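PDB 4HVT: post-proline cleaving enzyme from Rickettsia typhi, which probably acts as a serine-type oligopeptidase of the prolyl oligopeptidase family, cutting short peptides on the carboxyl side of proline. Local coordinates for residues 134-137 against 143-146; 159-162 against 167-170. All blocks are in the same frame, centred on the assembly; numbering follows the deposited sequence.

Interaction 1 of 2, residues 134-137 against 143-146; sequences VSNC and RYLI
Asn-136 lays its side-chain amide over the phenol ring of Tyr-144, the two planes only 22° apart, with ND2 3.1 Å above the ring plane near its centre. CG of Asn-136 stands anti to the backbone N (chi1 -167°), which swings the amide across the ring. ND2 also gives a weak, bent bond to Arg-143 O at 2.9 Å, and its stronger partner is Pro-141 O in the hairpin turn. Arg-143 O is gripped a second time by Cys-137 N, 2.9 Å away. At the ring's edge, close to its plane, CG2 of Val-134 meets Tyr-144 CD2 at 3.8 Å. The other methyl of Val-134, CG1, touches Ile-146 CD1 at 3.6 Å, the two side chains running alongside each other. Between these two pairs, Ser-135 and Leu-145 form an antiparallel hydrogen-bonded pair, their side chains on the opposite face of the sheet, with Ser-135 N to Leu-145 O at 3.0 Å and Leu-145 N to Ser-135 O at 2.8 Å. This hairpin of strands 129-136 and 143-150 belongs to the beta-propeller domain. Trp-97 of strand 96-101 packs against the Val-134, Tyr-144 and Ile-146 face, Trp-192 of strand 190-192 lies against Leu-145 on the other, and strand 155-162 continues the sheet beyond 143-150.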
ATOM      1  N   VAL A 134      -3.020  -8.342 -13.289  1.00 13.28           N
ATOM      2  CA  VAL A 134      -3.682  -8.859 -14.494  1.00 13.66           C
ATOM      3  C   VAL A 134      -5.166  -8.640 -14.369  1.00 14.75           C
ATOM      4  O   VAL A 134      -5.708  -8.494 -13.257  1.00 13.98           O
ATOM      5  CB  VAL A 134      -3.458 -10.380 -14.771  1.00 14.29           C
ATOM      6  CG1 VAL A 134      -2.013 -10.765 -14.814  1.00 14.69           C
ATOM      7  CG2 VAL A 134      -4.222 -11.251 -13.759  1.00 14.44           C
ATOM      8  N   SER A 135      -5.846  -8.593 -15.512  1.00 14.63           N
ATOM      9  CA  SER A 135      -7.302  -8.590 -15.553  1.00 16.76           C
ATOM     10  C   SER A 135      -7.752  -9.598 -16.614  1.00 17.23           C
ATOM     11  O   SER A 135      -7.347  -9.506 -17.795  1.00 16.41           O
ATOM     12  CB  SER A 135      -7.844  -7.232 -15.949  1.00 18.58           C
ATOM     13  OG  SER A 135      -9.246  -7.322 -15.862  1.00 21.84           O
ATOM     14  N   ASN A 136      -8.592 -10.539 -16.190  1.00 17.11           N
ATOM     15  CA  ASN A 136      -9.064 -11.612 -17.032  1.00 17.82           C
ATOM     16  C   ASN A 136     -10.405 -11.271 -17.706  1.00 16.59           C
ATOM     17  O   ASN A 136     -11.266 -10.619 -17.119  1.00 16.56           O
ATOM     18  CB  ASN A 136      -9.208 -12.888 -16.149  1.00 19.38           C
ATOM     19  CG  ASN A 136      -9.396 -14.153 -16.940  1.00 21.32           C
ATOM     20  OD1 ASN A 136     -10.137 -15.027 -16.499  1.00 26.74           O
ATOM     21  ND2 ASN A 136      -8.730 -14.302 -18.078  1.00 22.33           N
ATOM     22  N   CYS A 137     -10.560 -11.671 -18.962  1.00 16.84           N
ATOM     23  CA  CYS A 137     -11.761 -11.373 -19.737  1.00 17.05           C
ATOM     24  C   CYS A 137     -12.860 -12.391 -19.402  1.00 17.59           C
ATOM     25  O   CYS A 137     -12.653 -13.577 -19.566  1.00 18.29           O
ATOM     26  CB  CYS A 137     -11.451 -11.463 -21.228  1.00 17.22           C
ATOM     27  SG  CYS A 137     -12.875 -11.088 -22.261  1.00 17.98           S
ATOM     28  N   ARG A 143      -8.108 -14.789 -22.251  1.00 16.52           N
ATOM     29  CA  ARG A 143      -7.474 -13.495 -22.531  1.00 15.36           C
ATOM     30  C   ARG A 143      -7.272 -12.736 -21.236  1.00 14.13           C
ATOM     31  O   ARG A 143      -8.186 -12.633 -20.424  1.00 13.84           O
ATOM     32  CB  ARG A 143      -8.300 -12.646 -23.553  1.00 15.32           C
ATOM     33  CG  ARG A 143      -8.259 -13.130 -24.984  1.00 16.05           C
ATOM     34  CD  ARG A 143      -6.862 -13.077 -25.572  1.00 16.19           C
ATOM     35  NE  ARG A 143      -6.808 -13.724 -26.878  1.00 17.39           N
ATOM     36  CZ  ARG A 143      -7.062 -13.157 -28.053  1.00 18.16           C
ATOM     37  NH1 ARG A 143      -7.409 -11.894 -28.149  1.00 18.16           N
ATOM     38  NH2 ARG A 143      -7.001 -13.895 -29.152  1.00 20.07           N
ATOM     39  N   TYR A 144      -6.059 -12.191 -21.060  1.00 13.63           N
ATOM     40  CA  TYR A 144      -5.683 -11.374 -19.922  1.00 12.99           C
ATOM     41  C   TYR A 144      -5.091 -10.077 -20.416  1.00 12.58           C
ATOM     42  O   TYR A 144      -4.471 -10.058 -21.461  1.00 12.98           O
ATOM     43  CB  TYR A 144      -4.611 -12.077 -19.063  1.00 13.35           C
ATOM     44  CG  TYR A 144      -5.110 -13.236 -18.242  1.00 13.62           C
ATOM     45  CD1 TYR A 144      -5.294 -14.483 -18.828  1.00 14.40           C
ATOM     46  CD2 TYR A 144      -5.402 -13.092 -16.889  1.00 13.72           C
ATOM     47  CE1 TYR A 144      -5.735 -15.563 -18.084  1.00 15.04           C
ATOM     48  CE2 TYR A 144      -5.829 -14.178 -16.135  1.00 14.08           C
ATOM     49  CZ  TYR A 144      -5.996 -15.399 -16.729  1.00 14.88           C
ATOM     50  OH  TYR A 144      -6.461 -16.443 -15.951  1.00 15.07           O
ATOM     51  N   LEU A 145      -5.324  -8.984 -19.704  1.00 11.71           N
ATOM     52  CA  LEU A 145      -4.551  -7.754 -19.908  1.00 11.36           C
ATOM     53  C   LEU A 145      -3.498  -7.736 -18.821  1.00 10.91           C
ATOM     54  O   LEU A 145      -3.840  -7.754 -17.646  1.00 10.66           O
ATOM     55  CB  LEU A 145      -5.464  -6.526 -19.807  1.00 11.14           C
ATOM     56  CG  LEU A 145      -6.530  -6.562 -20.880  1.00 11.57           C
ATOM     57  CD1 LEU A 145      -7.667  -5.617 -20.494  1.00 11.49           C
ATOM     58  CD2 LEU A 145      -6.012  -6.264 -22.280  1.00 12.31           C
ATOM     59  N   ILE A 146      -2.229  -7.760 -19.205  1.00 11.05           N
ATOM     60  CA  ILE A 146      -1.139  -7.788 -18.247  1.00 10.93           C
ATOM     61  C   ILE A 146      -0.642  -6.379 -18.022  1.00 10.84           C
ATOM     62  O   ILE A 146      -0.102  -5.803 -18.942  1.00 11.38           O
ATOM     63  CB  ILE A 146       0.056  -8.682 -18.706  1.00 11.39           C
ATOM     64  CG1 ILE A 146      -0.404 -10.039 -19.264  1.00 11.56           C
ATOM     65  CG2 ILE A 146       1.076  -8.818 -17.596  1.00 11.47           C
ATOM     66  CD1 ILE A 146      -1.086 -10.935 -18.279  1.00 11.40           C
TER

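Interaction 2 of 2, residues 159-162 against 167-170; sequences REWD and DFVK
Strand 155-162 turns back into the short strand 167-168 as an antiparallel beta hairpin, in which Asp-162 N reaches Asp-167 O at 2.8 Å in a nearly straight bond, while the return bond from Asp-167 N to Asp-162 O is weak. One residue pair further from the turn, Trp-161 and Phe-168 form a non-hydrogen-bonded pair whose side chains share a face of this beta-propeller sheet. Here the Phe-168 ring is clamped between two flat groups. On one face the guanidinium of Arg-159 lies stacked, planes 13° apart, with CZ 3.9 Å from the ring centroid and displaced toward the rim, a cation-pi contact. The bend at chi3 of Arg-159 (67°) turns the guanidinium back over the ring, and NH2 of Arg-159 lies over Phe-168 CB, which meets the face of the guanidinium. The opposite face receives the edge of Trp-161 in a T-shaped stack: CD1 points at the ring centre, and the planes of the indole five-membered ring and the phenyl ring stand at 73°. The indole itself lies over the backbone of Asp-167, with CD1 of Trp-161 3.3 Å from Asp-167 C. On the other face of the sheet, Val-169 CG2 rests against Glu-160 CG, 3.9 Å away. The Glu-160 carboxylate turns elsewhere, with OE1 accepting from Phe-173 N and OE2 salt-bridged to Arg-143 and Arg-223; these bonds would be expected to favour its charged form. Leu-115 and Ile-116 of strand 113-117 pack against Trp-161. Glu-160 O takes two donors: Val-169 N, 2.9 Å away and well above the carbonyl plane, and a water 2.9 Å away that also donates to Val-169 O.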
ATOM      1  N   ARG A 159      -0.342  -5.131 -21.815  1.00 12.05           N
ATOM      2  CA  ARG A 159      -0.332  -5.858 -23.055  1.00 13.26           C
ATOM      3  C   ARG A 159      -1.288  -7.024 -22.937  1.00 12.77           C
ATOM      4  O   ARG A 159      -1.318  -7.721 -21.899  1.00 12.26           O
ATOM      5  CB  ARG A 159       1.045  -6.428 -23.366  1.00 15.24           C
ATOM      6  CG  ARG A 159       2.113  -5.413 -23.590  1.00 17.65           C
ATOM      7  CD  ARG A 159       3.421  -6.137 -23.854  1.00 20.06           C
ATOM      8  NE  ARG A 159       3.409  -6.881 -25.103  1.00 21.96           N
ATOM      9  CZ  ARG A 159       4.442  -7.595 -25.547  1.00 24.29           C
ATOM     10  NH1 ARG A 159       5.547  -7.713 -24.810  1.00 24.94           N
ATOM     11  NH2 ARG A 159       4.364  -8.227 -26.697  1.00 25.69           N
ATOM     12  N   GLU A 160      -2.056  -7.269 -23.978  1.00 12.82           N
ATOM     13  CA  GLU A 160      -2.987  -8.411 -23.992  1.00 12.84           C
ATOM     14  C   GLU A 160      -2.264  -9.735 -24.227  1.00 13.24           C
ATOM     15  O   GLU A 160      -1.336  -9.803 -25.016  1.00 13.73           O
ATOM     16  CB  GLU A 160      -4.005  -8.202 -25.111  1.00 12.99           C
ATOM     17  CG  GLU A 160      -5.209  -9.133 -25.024  1.00 12.95           C
ATOM     18  CD  GLU A 160      -6.157  -8.999 -26.186  1.00 13.34           C
ATOM     19  OE1 GLU A 160      -5.938  -8.157 -27.091  1.00 13.52           O
ATOM     20  OE2 GLU A 160      -7.155  -9.733 -26.189  1.00 13.88           O
ATOM     21  N   TRP A 161      -2.688 -10.775 -23.535  1.00 13.50           N
ATOM     22  CA  TRP A 161      -1.952 -12.018 -23.461  1.00 14.23           C
ATOM     23  C   TRP A 161      -2.939 -13.182 -23.497  1.00 14.65           C
ATOM     24  O   TRP A 161      -4.048 -13.066 -23.009  1.00 14.20           O
ATOM     25  CB  TRP A 161      -1.111 -12.021 -22.172  1.00 13.88           C
ATOM     26  CG  TRP A 161      -0.259 -13.255 -21.967  1.00 14.22           C
ATOM     27  CD1 TRP A 161       1.053 -13.402 -22.311  1.00 14.67           C
ATOM     28  CD2 TRP A 161      -0.615 -14.425 -21.231  1.00 14.19           C
ATOM     29  NE1 TRP A 161       1.512 -14.636 -21.902  1.00 15.28           N
ATOM     30  CE2 TRP A 161       0.519 -15.271 -21.216  1.00 14.64           C
ATOM     31  CE3 TRP A 161      -1.774 -14.842 -20.601  1.00 13.71           C
ATOM     32  CZ2 TRP A 161       0.516 -16.534 -20.595  1.00 14.98           C
ATOM     33  CZ3 TRP A 161      -1.802 -16.117 -19.995  1.00 14.07           C
ATOM     34  CH2 TRP A 161      -0.646 -16.922 -19.980  1.00 14.53           C
ATOM     35  N   ASP A 162      -2.552 -14.275 -24.144  1.00 16.16           N
ATOM     36  CA  ASP A 162      -3.450 -15.409 -24.326  1.00 17.61           C
ATOM     37  C   ASP A 162      -2.935 -16.726 -23.664  1.00 18.08           C
ATOM     38  O   ASP A 162      -1.837 -17.192 -23.941  1.00 18.63           O
ATOM     39  CB  ASP A 162      -3.714 -15.653 -25.780  1.00 18.98           C
ATOM     40  CG  ASP A 162      -4.828 -16.680 -25.996  1.00 20.61           C
ATOM     41  OD1 ASP A 162      -4.503 -17.883 -25.960  1.00 21.78           O
ATOM     42  OD2 ASP A 162      -6.026 -16.298 -26.201  1.00 21.43           O
ATOM     43  N   ASP A 167       1.351 -16.663 -24.658  1.00 21.79           N
ATOM     44  CA  ASP A 167       2.099 -15.572 -25.280  1.00 21.27           C
ATOM     45  C   ASP A 167       1.215 -14.360 -25.463  1.00 19.77           C
ATOM     46  O   ASP A 167      -0.021 -14.468 -25.425  1.00 17.92           O
ATOM     47  CB  ASP A 167       2.631 -16.013 -26.668  1.00 23.44           C
ATOM     48  CG  ASP A 167       3.812 -15.190 -27.146  1.00 24.60           C
ATOM     49  OD1 ASP A 167       4.371 -14.377 -26.410  1.00 24.76           O
ATOM     50  OD2 ASP A 167       4.218 -15.381 -28.310  1.00 28.84           O
ATOM     51  N   PHE A 168       1.877 -13.215 -25.679  1.00 19.23           N
ATOM     52  CA  PHE A 168       1.187 -11.978 -25.994  1.00 18.69           C
ATOM     53  C   PHE A 168       0.427 -12.100 -27.329  1.00 19.13           C
ATOM     54  O   PHE A 168       0.819 -12.822 -28.263  1.00 20.26           O
ATOM     55  CB  PHE A 168       2.154 -10.769 -25.946  1.00 18.92           C
ATOM     56  CG  PHE A 168       2.698 -10.548 -24.574  1.00 18.49           C
ATOM     57  CD1 PHE A 168       1.905  -9.982 -23.604  1.00 17.55           C
ATOM     58  CD2 PHE A 168       3.939 -11.059 -24.197  1.00 19.83           C
ATOM     59  CE1 PHE A 168       2.359  -9.794 -22.309  1.00 17.59           C
ATOM     60  CE2 PHE A 168       4.383 -10.918 -22.881  1.00 19.30           C
ATOM     61  CZ  PHE A 168       3.575 -10.278 -21.943  1.00 18.76           C
ATOM     62  N   VAL A 169      -0.703 -11.417 -27.397  1.00 18.55           N
ATOM     63  CA  VAL A 169      -1.537 -11.445 -28.566  1.00 19.30           C
ATOM     64  C   VAL A 169      -0.947 -10.476 -29.602  1.00 20.32           C
ATOM     65  O   VAL A 169      -0.875  -9.269 -29.338  1.00 19.92           O
ATOM     66  CB  VAL A 169      -2.971 -11.017 -28.207  1.00 18.53           C
ATOM     67  CG1 VAL A 169      -3.814 -10.888 -29.478  1.00 19.04           C
ATOM     68  CG2 VAL A 169      -3.628 -11.953 -27.196  1.00 18.04           C
ATOM     69  N   LYS A 170      -0.520 -11.008 -30.746  1.00 22.14           N
ATOM     70  CA  LYS A 170      -0.054 -10.157 -31.879  1.00 22.96           C
ATOM     71  C   LYS A 170      -1.118  -9.118 -32.251  1.00 22.50           C
ATOM     72  O   LYS A 170      -2.230  -9.498 -32.575  1.00 22.93           O
ATOM     73  CB  LYS A 170       0.231 -11.049 -33.109  1.00 24.48           C
TER
HETATM   74  O   HOH W   1      -0.836  -7.757 -27.009  1.00 18.42           O

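How the interactions relate
Interactions 1 and 2 are successive hairpins of one antiparallel sheet in the beta-propeller domain, their centres about 9 Å apart. Along the chain the first closes before the second opens, and strands 143-150 and 155-162, neighbours in the sheet, join them. Across that seam Tyr-144 O lies 2.8 Å from Trp-161 N, a probable backbone hydrogen bond, and Ile-146 CG1 packs on Trp-161 CB. On the other face, a salt bridge of 2.8 Å links Arg-143 NE to Asp-162 OD2. Trp-97 meets both Tyr-144 and Trp-161 edge-to-face, so strand 96-101 of the preceding sheet packs against both hairpins, joining adjacent sheets of the propeller.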